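Local structure of mandelate racemase / muconate lactonizing enzyme family protein (Agrobacterium tumefaciens, 4DXK) at residues 268-271 with 275-278; 87-92 with 290-295. The protein probably acts as a racemase or lyase of the mandelate racemase subgroup of the enolase superfamily, with a metal site that holds sodium here. All coordinates share one frame; numbering follows the deposited sequence.

Both contacts are buried, and their chemistry follows their place in the fold. Interaction 1 is local: the loop 268-271 folds back on the first turns of the helix that follows it, joining apolar packing to a metal ligand. Interaction 2 is long-range and smaller, bringing helix 79-99 of the N-terminal domain to the loop after strand 287-290 through isoleucine methyls, while polar bonds shape the loop itself and tie it to its surroundings. The two meet where the neighbouring loops after strands 264-266 and 287-290 lie side by side: Glu268 O is 3.3 Å from Trp294 CE3, and Leu270 O is 3.7 Å from Cys295 CB. Phe276 likewise packs against Leu290.

Interaction 1: 268-271 with 275-278; sequences ETLG and AFRD. With NA (sodium ion), chain C.
The Phe276 ring has Leu270 CD1 over one face, while its CE2 and CZ atoms come up against the backbone end of the same leucine. Leu270 CB lies 3.8 Å from Phe276 CE2, and Leu270 O lies 3.6 Å from that same ring carbon. With CG anti to the carbonyl carbon (chi1 -72°), the phenylalanine swings its ring from the helix back toward the loop. Ala275 fits in beside it: its CB is 4.0 Å from Leu270 CB and only 3.2 Å from Gly271 O, a tight approach of methyl to carbonyl.

The other flat group, the Glu268 carboxylate, sits at the end of an extended chain and takes no part in the packing on the helix. It binds sodium through one oxygen: OE1 is 2.3 Å from the metal, whereas OE2 stays 3.2 Å from it. OE2 instead accepts a hydrogen bond of 2.6 Å from water 1, itself a sodium ligand, and is also hydrogen-bonded to Tyr71 of a second subunit, so both carboxylate oxygens are held. Glu216 and Glu242 also bind the ion, giving the acidic metal site expected in the enolase superfamily.

In the barrel this is a β-to-α connection. The loop leaves strand 264-266, presents Glu268 to the metal, and turns into helix 272-281, whose Phe276 also packs on Val288 of the neighbouring strand 287-290.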
ATOM      1  N   GLU A 268     -21.139  12.485  14.269  1.00  8.04           N
ATOM      2  CA  GLU A 268     -22.594  12.494  14.381  1.00  8.34           C
ATOM      3  C   GLU A 268     -23.273  12.587  13.010  1.00  7.66           C
ATOM      4  O   GLU A 268     -24.449  12.244  12.871  1.00  8.68           O
ATOM      5  CB  GLU A 268     -23.034  13.670  15.259  1.00 10.12           C
ATOM      6  CG  GLU A 268     -22.775  15.037  14.614  1.00 11.27           C
ATOM      7  CD  GLU A 268     -22.937  16.218  15.554  1.00 11.87           C
ATOM      8  OE1 GLU A 268     -22.481  16.127  16.707  1.00 17.08           O
ATOM      9  OE2 GLU A 268     -23.513  17.248  15.131  1.00 15.63           O
ATOM     10  N   THR A 269     -22.546  13.062  12.002  1.00  7.01           N
ATOM     11  CA  THR A 269     -23.136  13.228  10.667  1.00  7.92           C
ATOM     12  C   THR A 269     -23.136  11.963   9.812  1.00  8.17           C
ATOM     13  O   THR A 269     -23.742  11.964   8.741  1.00  8.69           O
ATOM     14  CB  THR A 269     -22.466  14.369   9.849  1.00  8.23           C
ATOM     15  OG1 THR A 269     -21.144  13.982   9.442  1.00  8.13           O
ATOM     16  CG2 THR A 269     -22.396  15.655  10.656  1.00  9.34           C
ATOM     17  N   LEU A 270     -22.467  10.903  10.269  1.00  7.20           N
ATOM     18  CA  LEU A 270     -22.352   9.657   9.517  1.00  7.97           C
ATOM     19  C   LEU A 270     -23.444   8.676   9.907  1.00  7.83           C
ATOM     20  O   LEU A 270     -23.812   8.578  11.087  1.00  8.79           O
ATOM     21  CB  LEU A 270     -20.986   9.000   9.767  1.00  7.97           C
ATOM     22  CG  LEU A 270     -19.786   9.722   9.155  1.00  7.76           C
ATOM     23  CD1 LEU A 270     -18.492   9.094   9.650  1.00 10.86           C
ATOM     24  CD2 LEU A 270     -19.831   9.711   7.628  1.00 10.33           C
ATOM     25  N   GLY A 271     -23.941   7.921   8.934  1.00  7.90           N
ATOM     26  CA  GLY A 271     -24.990   6.949   9.191  1.00  9.17           C
ATOM     27  C   GLY A 271     -24.665   5.527   8.771  1.00  7.63           C
ATOM     28  O   GLY A 271     -24.076   5.300   7.712  1.00  8.49           O
ATOM     29  N   ALA A 275     -20.765   3.298   7.089  1.00  7.04           N
ATOM     30  CA  ALA A 275     -20.004   4.546   7.131  1.00  7.11           C
ATOM     31  C   ALA A 275     -18.883   4.471   8.159  1.00  6.71           C
ATOM     32  O   ALA A 275     -17.795   5.009   7.954  1.00  7.61           O
ATOM     33  CB  ALA A 275     -20.914   5.740   7.422  1.00  7.70           C
ATOM     34  N   PHE A 276     -19.155   3.795   9.271  1.00  6.70           N
ATOM     35  CA  PHE A 276     -18.155   3.665  10.323  1.00  7.29           C
ATOM     36  C   PHE A 276     -17.070   2.654   9.972  1.00  7.04           C
ATOM     37  O   PHE A 276     -15.914   2.845  10.347  1.00  8.05           O
ATOM     38  CB  PHE A 276     -18.819   3.433  11.688  1.00  6.92           C
ATOM     39  CG  PHE A 276     -19.480   4.672  12.201  1.00  6.49           C
ATOM     40  CD1 PHE A 276     -18.767   5.585  12.951  1.00  8.08           C
ATOM     41  CD2 PHE A 276     -20.787   4.981  11.851  1.00  7.63           C
ATOM     42  CE1 PHE A 276     -19.359   6.766  13.387  1.00  7.53           C
ATOM     43  CE2 PHE A 276     -21.384   6.167  12.286  1.00  8.06           C
ATOM     44  CZ  PHE A 276     -20.672   7.059  13.049  1.00  7.81           C
ATOM     45  N   ARG A 277     -17.414   1.623   9.203  1.00  7.08           N
ATOM     46  CA  ARG A 277     -16.370   0.791   8.603  1.00  7.69           C
ATOM     47  C   ARG A 277     -15.443   1.649   7.746  1.00  6.83           C
ATOM     48  O   ARG A 277     -14.217   1.560   7.853  1.00  8.31           O
ATOM     49  CB  ARG A 277     -16.977  -0.322   7.749  1.00  8.49           C
ATOM     50  CG  ARG A 277     -15.985  -0.948   6.761  1.00  9.92           C
ATOM     51  CD  ARG A 277     -16.602  -2.100   5.976  1.00  8.92           C
ATOM     52  NE  ARG A 277     -15.766  -2.446   4.822  1.00 11.66           N
ATOM     53  CZ  ARG A 277     -16.191  -3.053   3.718  1.00 10.53           C
ATOM     54  NH1 ARG A 277     -17.444  -3.444   3.595  1.00 11.01           N
ATOM     55  NH2 ARG A 277     -15.336  -3.266   2.726  1.00 14.36           N
ATOM     56  N   ASP A 278     -16.028   2.482   6.893  1.00  7.18           N
ATOM     57  CA  ASP A 278     -15.233   3.348   6.032  1.00  8.11           C
ATOM     58  C   ASP A 278     -14.325   4.250   6.877  1.00  7.76           C
ATOM     59  O   ASP A 278     -13.154   4.453   6.548  1.00  8.23           O
ATOM     60  CB  ASP A 278     -16.142   4.213   5.142  1.00  8.85           C
ATOM     61  CG  ASP A 278     -16.871   3.415   4.061  1.00  9.35           C
ATOM     62  OD1 ASP A 278     -16.579   2.218   3.851  1.00 10.89           O
ATOM     63  OD2 ASP A 278     -17.742   4.029   3.406  1.00 10.17           O
TER
HETATM   64 NA    NA C 502     -21.087  17.957  17.134  1.00 12.83          NA
HETATM   65  O   HOH W   1     -22.865  19.354  16.469  1.00 23.27           O
HETATM   66  O   HOH W   2     -20.272  18.165  14.964  1.00 23.75           O

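Interaction 2: 87-92 with 290-295; sequences FDIALW and LDISWC
Ile89 sends CG1 out beside its own backbone N (chi1 -65°) and carries on nearly extended to CD1, while Ile292 holds CG1 between its backbone N and carbonyl carbon (chi1 60°). These settings bring the two terminal methyls together: Ile89 CD1 is 3.8 Å from Ile292 CD1, and the side chains cross at about a right angle. The same Ile89 methyl reaches 4.4 Å from Ser293 CB, at the margin of the contact. Val324 also packs on Ile89 and Ala328 on Ile292, so helix 323-335 lies against both isoleucines.

Behind this apolar touch the loop is shaped by Asp291. Its OD1 takes two bonds from one residue: the backbone N of Ser293, at 2.8 Å and nearly along the C-O axis, closes an Asx turn, and Ser293 OG, at 2.7 Å, donates from the syn side, 27° out of the carboxylate plane. The other oxygen, OD2, sits 3.5 Å above the centre of the Trp294 ring and is hydrogen-bonded to His318 ND1. The carboxylate is therefore gripped at both oxygens, which limits its rotation.

Asp291 follows strand 287-290 and His318 follows the adjacent strand 315-317, a placement consistent with the His-Asp dyad of the mandelate racemase subgroup. Alongside that probable active-site pair, Ile89 marks where the N-terminal domain's helix 79-99 packs onto the α/β barrel.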
ATOM      1  N   PHE A  87     -37.941   5.487  14.714  1.00  7.46           N
ATOM      2  CA  PHE A  87     -38.737   4.264  14.785  1.00  8.17           C
ATOM      3  C   PHE A  87     -38.010   3.159  15.558  1.00  6.79           C
ATOM      4  O   PHE A  87     -38.599   2.505  16.418  1.00  8.19           O
ATOM      5  CB  PHE A  87     -39.124   3.816  13.366  1.00  8.59           C
ATOM      6  CG  PHE A  87     -39.883   2.523  13.311  1.00  7.06           C
ATOM      7  CD1 PHE A  87     -41.216   2.470  13.686  1.00  9.20           C
ATOM      8  CD2 PHE A  87     -39.261   1.361  12.882  1.00  9.36           C
ATOM      9  CE1 PHE A  87     -41.910   1.277  13.638  1.00  9.56           C
ATOM     10  CE2 PHE A  87     -39.959   0.162  12.831  1.00  9.32           C
ATOM     11  CZ  PHE A  87     -41.277   0.126  13.204  1.00  9.70           C
ATOM     12  N   ASP A  88     -36.723   2.973  15.274  1.00  7.05           N
ATOM     13  CA  ASP A  88     -35.929   1.953  15.952  1.00  7.18           C
ATOM     14  C   ASP A  88     -35.867   2.188  17.464  1.00  6.81           C
ATOM     15  O   ASP A  88     -35.992   1.248  18.255  1.00  7.68           O
ATOM     16  CB  ASP A  88     -34.524   1.910  15.352  1.00  7.21           C
ATOM     17  CG  ASP A  88     -33.658   0.836  15.976  1.00  7.45           C
ATOM     18  OD1 ASP A  88     -33.841  -0.346  15.619  1.00  8.33           O
ATOM     19  OD2 ASP A  88     -32.801   1.188  16.821  1.00  8.11           O
ATOM     20  N   ILE A  89     -35.681   3.436  17.875  1.00  6.91           N
ATOM     21  CA  ILE A  89     -35.652   3.766  19.296  1.00  7.73           C
ATOM     22  C   ILE A  89     -36.976   3.337  19.955  1.00  7.27           C
ATOM     23  O   ILE A  89     -36.996   2.744  21.039  1.00  7.36           O
ATOM     24  CB  ILE A  89     -35.341   5.269  19.532  1.00  8.21           C
ATOM     25  CG1 ILE A  89     -33.926   5.595  19.045  1.00  8.67           C
ATOM     26  CG2 ILE A  89     -35.492   5.623  21.008  1.00  9.42           C
ATOM     27  CD1 ILE A  89     -33.657   7.085  18.883  1.00 10.21           C
ATOM     28  N   ALA A  90     -38.089   3.622  19.283  1.00  7.22           N
ATOM     29  CA  ALA A  90     -39.400   3.239  19.799  1.00  7.32           C
ATOM     30  C   ALA A  90     -39.521   1.718  19.949  1.00  7.75           C
ATOM     31  O   ALA A  90     -40.129   1.234  20.907  1.00  7.98           O
ATOM     32  CB  ALA A  90     -40.495   3.770  18.899  1.00  8.39           C
ATOM     33  N   LEU A  91     -38.935   0.959  19.024  1.00  8.33           N
ATOM     34  CA  LEU A  91     -38.956  -0.499  19.157  1.00  8.35           C
ATOM     35  C   LEU A  91     -38.196  -0.973  20.386  1.00  7.39           C
ATOM     36  O   LEU A  91     -38.636  -1.881  21.084  1.00  8.06           O
ATOM     37  CB  LEU A  91     -38.400  -1.202  17.916  1.00  8.22           C
ATOM     38  CG  LEU A  91     -39.140  -0.974  16.602  1.00  7.74           C
ATOM     39  CD1 LEU A  91     -38.475  -1.800  15.510  1.00 11.08           C
ATOM     40  CD2 LEU A  91     -40.625  -1.302  16.728  1.00 10.11           C
ATOM     41  N   TRP A  92     -37.050  -0.354  20.661  1.00  7.96           N
ATOM     42  CA  TRP A  92     -36.303  -0.725  21.858  1.00  7.34           C
ATOM     43  C   TRP A  92     -37.095  -0.405  23.137  1.00  7.45           C
ATOM     44  O   TRP A  92     -37.052  -1.155  24.111  1.00  7.96           O
ATOM     45  CB  TRP A  92     -34.911  -0.073  21.842  1.00  7.19           C
ATOM     46  CG  TRP A  92     -33.967  -0.804  20.942  1.00  6.75           C
ATOM     47  CD1 TRP A  92     -33.674  -0.512  19.642  1.00  7.59           C
ATOM     48  CD2 TRP A  92     -33.240  -1.986  21.267  1.00  7.27           C
ATOM     49  NE1 TRP A  92     -32.788  -1.436  19.144  1.00  8.65           N
ATOM     50  CE2 TRP A  92     -32.515  -2.358  20.121  1.00  8.11           C
ATOM     51  CE3 TRP A  92     -33.138  -2.777  22.419  1.00  9.44           C
ATOM     52  CZ2 TRP A  92     -31.696  -3.483  20.093  1.00  9.18           C
ATOM     53  CZ3 TRP A  92     -32.326  -3.892  22.388  1.00 10.69           C
ATOM     54  CH2 TRP A  92     -31.608  -4.234  21.234  1.00 10.95           C
ATOM     55  N   LEU A 290     -21.425   9.317  17.259  1.00  7.41           N
ATOM     56  CA  LEU A 290     -22.616   8.973  16.501  1.00  7.67           C
ATOM     57  C   LEU A 290     -23.792   9.663  17.170  1.00  8.52           C
ATOM     58  O   LEU A 290     -23.697  10.061  18.334  1.00  8.47           O
ATOM     59  CB  LEU A 290     -22.813   7.457  16.455  1.00  9.11           C
ATOM     60  CG  LEU A 290     -22.905   6.682  17.770  1.00  7.87           C
ATOM     61  CD1 LEU A 290     -24.288   6.767  18.395  1.00 10.30           C
ATOM     62  CD2 LEU A 290     -22.536   5.225  17.548  1.00 11.23           C
ATOM     63  N   ASP A 291     -24.889   9.810  16.437  1.00  7.51           N
ATOM     64  CA  ASP A 291     -26.151  10.233  17.011  1.00  7.68           C
ATOM     65  C   ASP A 291     -27.144   9.134  16.691  1.00  7.34           C
ATOM     66  O   ASP A 291     -27.376   8.826  15.518  1.00  7.64           O
ATOM     67  CB  ASP A 291     -26.576  11.579  16.409  1.00  7.81           C
ATOM     68  CG  ASP A 291     -27.883  12.095  16.979  1.00  7.79           C
ATOM     69  OD1 ASP A 291     -28.878  11.341  16.917  1.00  8.95           O
ATOM     70  OD2 ASP A 291     -27.918  13.236  17.497  1.00  8.79           O
ATOM     71  N   ILE A 292     -27.713   8.525  17.730  1.00  7.03           N
ATOM     72  CA  ILE A 292     -28.572   7.370  17.538  1.00  8.36           C
ATOM     73  C   ILE A 292     -29.785   7.669  16.667  1.00  7.31           C
ATOM     74  O   ILE A 292     -30.316   6.770  16.021  1.00  8.03           O
ATOM     75  CB  ILE A 292     -29.039   6.779  18.883  1.00  8.03           C
ATOM     76  CG1 ILE A 292     -29.833   7.801  19.683  1.00  9.76           C
ATOM     77  CG2 ILE A 292     -27.855   6.257  19.691  1.00  8.63           C
ATOM     78  CD1 ILE A 292     -30.431   7.206  20.929  1.00 12.55           C
ATOM     79  N   SER A 293     -30.220   8.925  16.653  1.00  7.55           N
ATOM     80  CA  SER A 293     -31.382   9.332  15.858  1.00  7.75           C
ATOM     81  C   SER A 293     -31.037   9.736  14.428  1.00  7.06           C
ATOM     82  O   SER A 293     -31.940  10.061  13.645  1.00  7.65           O
ATOM     83  CB  SER A 293     -32.163  10.460  16.546  1.00  9.09           C
ATOM     84  OG  SER A 293     -31.518  11.715  16.435  1.00  8.81           O
ATOM     85  N   TRP A 294     -29.739   9.733  14.104  1.00  7.29           N
ATOM     86  CA  TRP A 294     -29.243  10.119  12.784  1.00  7.33           C
ATOM     87  C   TRP A 294     -28.492   8.979  12.092  1.00  7.42           C
ATOM     88  O   TRP A 294     -28.152   9.118  10.921  1.00  8.23           O
ATOM     89  CB  TRP A 294     -28.299  11.329  12.881  1.00  7.73           C
ATOM     90  CG  TRP A 294     -28.934  12.592  13.389  1.00  7.00           C
ATOM     91  CD1 TRP A 294     -30.271  12.853  13.497  1.00  7.93           C
ATOM     92  CD2 TRP A 294     -28.254  13.755  13.895  1.00  7.21           C
ATOM     93  NE1 TRP A 294     -30.463  14.109  14.021  1.00  8.97           N
ATOM     94  CE2 TRP A 294     -29.244  14.686  14.269  1.00  8.11           C
ATOM     95  CE3 TRP A 294     -26.907  14.115  14.033  1.00  7.90           C
ATOM     96  CZ2 TRP A 294     -28.933  15.944  14.790  1.00  9.15           C
ATOM     97  CZ3 TRP A 294     -26.599  15.361  14.558  1.00  8.92           C
ATOM     98  CH2 TRP A 294     -27.605  16.262  14.921  1.00  9.66           C
ATOM     99  N   CYS A 295     -28.211   7.878  12.803  1.00  7.08           N
ATOM    100  CA  CYS A 295     -27.267   6.873  12.300  1.00  7.41           C
ATOM    101  C   CYS A 295     -27.880   5.518  12.014  1.00  8.12           C
ATOM    102  O   CYS A 295     -27.159   4.611  11.597  1.00  8.29           O
ATOM    103  CB  CYS A 295     -26.101   6.682  13.284  1.00  8.63           C
ATOM    104  SG  CYS A 295     -26.522   5.744  14.767  1.00  9.01           S
TER